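Local coordinates for protein telomerase reverse transcriptase (Candida albicans SC5314, PDB 6ZDQ) that probably extends chromosome ends as the catalytic subunit of telomerase, adding telomeric repeats by copying a template within its RNA component, at residues 476-480 and 509-513. Residues are numbered along the deposited sequence; the frame is centred on the assembly and turned at random.
Sequences DCFQF and QVHNI
Residues 476-480 finish helix 460-477 and run into the following turn. Phe478 is the first residue off the helix (phi/psi -109/29). Residues 509-513 are one turn of helix 504-514. Across the gap the CA atoms pair as Cys477 with Ile513 (8.6 Å), Phe478 with Val510 (7.5 Å) and Phe480 with Gln509 (8.3 Å). No hydrogen bond joins the segments, and the contact is mainly apolar. Ile513 (chi1 p, chi2 t) brings its CD1 against both rings, 3.5 Å from CE2 of Phe478 (chi1 m) and, at the ring edge, 3.6 Å from CE1 of Phe480 (chi1 p). Ile513 CD1 also lies 3.9 Å from the backbone O of Cys477. Val510 CG2 meets the edge of the Phe478 ring, 3.7 Å from CE2. CZ of Phe480 is 4.2 Å from Val510 CB. At the polar margin, Gln509 OE1 sits 3.2 Å from Phe480 CD2. Phe478 also meets Phe490, and Val510 rests on Leu334 of strand 332-337. The contact packs the loop leaving helix 460-477 against helix 504-514, beside the antiparallel sheet of the reverse transcriptase palm.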
ATOM      1  N   ASP A 476      23.877  21.022  -5.046  1.00106.77           N
ATOM      2  CA  ASP A 476      25.276  21.387  -5.249  1.00139.16           C
ATOM      3  C   ASP A 476      25.916  20.724  -6.462  1.00131.53           C
ATOM      4  O   ASP A 476      26.785  21.332  -7.098  1.00127.77           O
ATOM      5  CB  ASP A 476      26.097  21.059  -3.995  1.00140.45           C
ATOM      6  CG  ASP A 476      25.770  19.699  -3.419  1.00134.62           C
ATOM      7  OD1 ASP A 476      25.929  18.688  -4.136  1.00143.20           O
ATOM      8  OD2 ASP A 476      25.361  19.640  -2.240  1.00114.33           O
ATOM      9  N   CYS A 477      25.524  19.493  -6.800  1.00129.91           N
ATOM     10  CA  CYS A 477      26.141  18.824  -7.941  1.00123.91           C
ATOM     11  C   CYS A 477      25.647  19.389  -9.266  1.00131.09           C
ATOM     12  O   CYS A 477      26.372  19.343 -10.266  1.00129.47           O
ATOM     13  CB  CYS A 477      25.888  17.319  -7.875  1.00108.78           C
ATOM     14  SG  CYS A 477      26.830  16.466  -6.593  1.00126.90           S
ATOM     15  N   PHE A 478      24.430  19.930  -9.295  1.00134.86           N
ATOM     16  CA  PHE A 478      23.850  20.503 -10.503  1.00123.52           C
ATOM     17  C   PHE A 478      23.764  22.026 -10.424  1.00127.53           C
ATOM     18  O   PHE A 478      22.886  22.633 -11.040  1.00119.50           O
ATOM     19  CB  PHE A 478      22.471  19.903 -10.769  1.00109.26           C
ATOM     20  CG  PHE A 478      22.490  18.416 -10.985  1.00118.05           C
ATOM     21  CD1 PHE A 478      22.408  17.545  -9.910  1.00112.78           C
ATOM     22  CD2 PHE A 478      22.592  17.889 -12.261  1.00132.98           C
ATOM     23  CE1 PHE A 478      22.428  16.177 -10.105  1.00122.61           C
ATOM     24  CE2 PHE A 478      22.612  16.521 -12.463  1.00113.34           C
ATOM     25  CZ  PHE A 478      22.530  15.665 -11.383  1.00125.55           C
ATOM     26  N   GLN A 479      24.679  22.650  -9.677  1.00130.86           N
ATOM     27  CA  GLN A 479      24.629  24.096  -9.473  1.00121.83           C
ATOM     28  C   GLN A 479      24.754  24.873 -10.777  1.00120.71           C
ATOM     29  O   GLN A 479      24.297  26.019 -10.847  1.00130.60           O
ATOM     30  CB  GLN A 479      25.730  24.523  -8.497  1.00127.03           C
ATOM     31  CG  GLN A 479      25.651  25.976  -8.045  1.00149.60           C
ATOM     32  CD  GLN A 479      24.384  26.281  -7.266  1.00155.73           C
ATOM     33  OE1 GLN A 479      23.823  25.408  -6.603  1.00148.93           O
ATOM     34  NE2 GLN A 479      23.927  27.525  -7.345  1.00143.12           N
ATOM     35  N   PHE A 480      25.353  24.277 -11.811  1.00123.51           N
ATOM     36  CA  PHE A 480      25.417  24.943 -13.108  1.00129.62           C
ATOM     37  C   PHE A 480      24.025  25.199 -13.672  1.00138.22           C
ATOM     38  O   PHE A 480      23.823  26.173 -14.406  1.00155.57           O
ATOM     39  CB  PHE A 480      26.246  24.113 -14.090  1.00129.43           C
ATOM     40  CG  PHE A 480      25.631  22.784 -14.429  1.00143.54           C
ATOM     41  CD1 PHE A 480      25.862  21.677 -13.631  1.00151.22           C
ATOM     42  CD2 PHE A 480      24.827  22.643 -15.548  1.00147.70           C
ATOM     43  CE1 PHE A 480      25.298  20.453 -13.940  1.00138.26           C
ATOM     44  CE2 PHE A 480      24.259  21.424 -15.860  1.00132.77           C
ATOM     45  CZ  PHE A 480      24.496  20.327 -15.056  1.00136.86           C
ATOM     46  N   GLN A 509      25.965  18.950 -20.310  1.00152.75           N
ATOM     47  CA  GLN A 509      26.555  19.122 -18.984  1.00143.26           C
ATOM     48  C   GLN A 509      26.006  18.110 -17.986  1.00127.00           C
ATOM     49  O   GLN A 509      26.763  17.533 -17.197  1.00134.96           O
ATOM     50  CB  GLN A 509      26.316  20.545 -18.481  1.00123.60           C
ATOM     51  CG  GLN A 509      27.053  21.624 -19.254  1.00132.67           C
ATOM     52  CD  GLN A 509      26.917  22.994 -18.614  1.00156.24           C
ATOM     53  OE1 GLN A 509      27.331  23.204 -17.474  1.00147.31           O
ATOM     54  NE2 GLN A 509      26.327  23.934 -19.345  1.00152.09           N
ATOM     55  N   VAL A 510      24.691  17.885 -17.996  1.00130.19           N
ATOM     56  CA  VAL A 510      24.106  16.917 -17.074  1.00139.45           C
ATOM     57  C   VAL A 510      24.493  15.497 -17.473  1.00157.23           C
ATOM     58  O   VAL A 510      24.752  14.644 -16.615  1.00162.52           O
ATOM     59  CB  VAL A 510      22.579  17.105 -16.998  1.00144.01           C
ATOM     60  CG1 VAL A 510      21.963  17.087 -18.387  1.00146.02           C
ATOM     61  CG2 VAL A 510      21.945  16.043 -16.108  1.00137.42           C
ATOM     62  N   HIS A 511      24.548  15.220 -18.778  1.00148.73           N
ATOM     63  CA  HIS A 511      24.979  13.903 -19.234  1.00145.61           C
ATOM     64  C   HIS A 511      26.452  13.661 -18.931  1.00150.70           C
ATOM     65  O   HIS A 511      26.855  12.516 -18.694  1.00161.46           O
ATOM     66  CB  HIS A 511      24.709  13.754 -20.732  1.00156.42           C
ATOM     67  CG  HIS A 511      24.741  12.338 -21.214  1.00150.47           C
ATOM     68  ND1 HIS A 511      25.911  11.619 -21.344  1.00148.68           N
ATOM     69  CD2 HIS A 511      23.745  11.506 -21.603  1.00155.60           C
ATOM     70  CE1 HIS A 511      25.633  10.407 -21.789  1.00168.28           C
ATOM     71  NE2 HIS A 511      24.326  10.313 -21.955  1.00171.52           N
ATOM     72  N   ASN A 512      27.267  14.720 -18.935  1.00162.60           N
ATOM     73  CA  ASN A 512      28.695  14.562 -18.678  1.00160.90           C
ATOM     74  C   ASN A 512      28.960  14.119 -17.244  1.00159.66           C
ATOM     75  O   ASN A 512      29.825  13.268 -17.001  1.00162.52           O
ATOM     76  CB  ASN A 512      29.431  15.866 -18.982  1.00158.03           C
ATOM     77  CG  ASN A 512      30.939  15.703 -18.971  1.00172.66           C
ATOM     78  OD1 ASN A 512      31.587  15.880 -17.940  1.00168.12           O
ATOM     79  ND2 ASN A 512      31.505  15.365 -20.125  1.00169.32           N
ATOM     80  N   ILE A 513      28.228  14.683 -16.278  1.00153.40           N
ATOM     81  CA  ILE A 513      28.436  14.318 -14.877  1.00147.46           C
ATOM     82  C   ILE A 513      27.749  13.015 -14.504  1.00141.32           C
ATOM     83  O   ILE A 513      27.985  12.496 -13.405  1.00144.24           O
ATOM     84  CB  ILE A 513      27.963  15.437 -13.930  1.00146.91           C
ATOM     85  CG1 ILE A 513      26.506  15.804 -14.209  1.00123.65           C
ATOM     86  CG2 ILE A 513      28.855  16.661 -14.062  1.00155.72           C
ATOM     87  CD1 ILE A 513      26.000  16.953 -13.367  1.00132.06           C
TER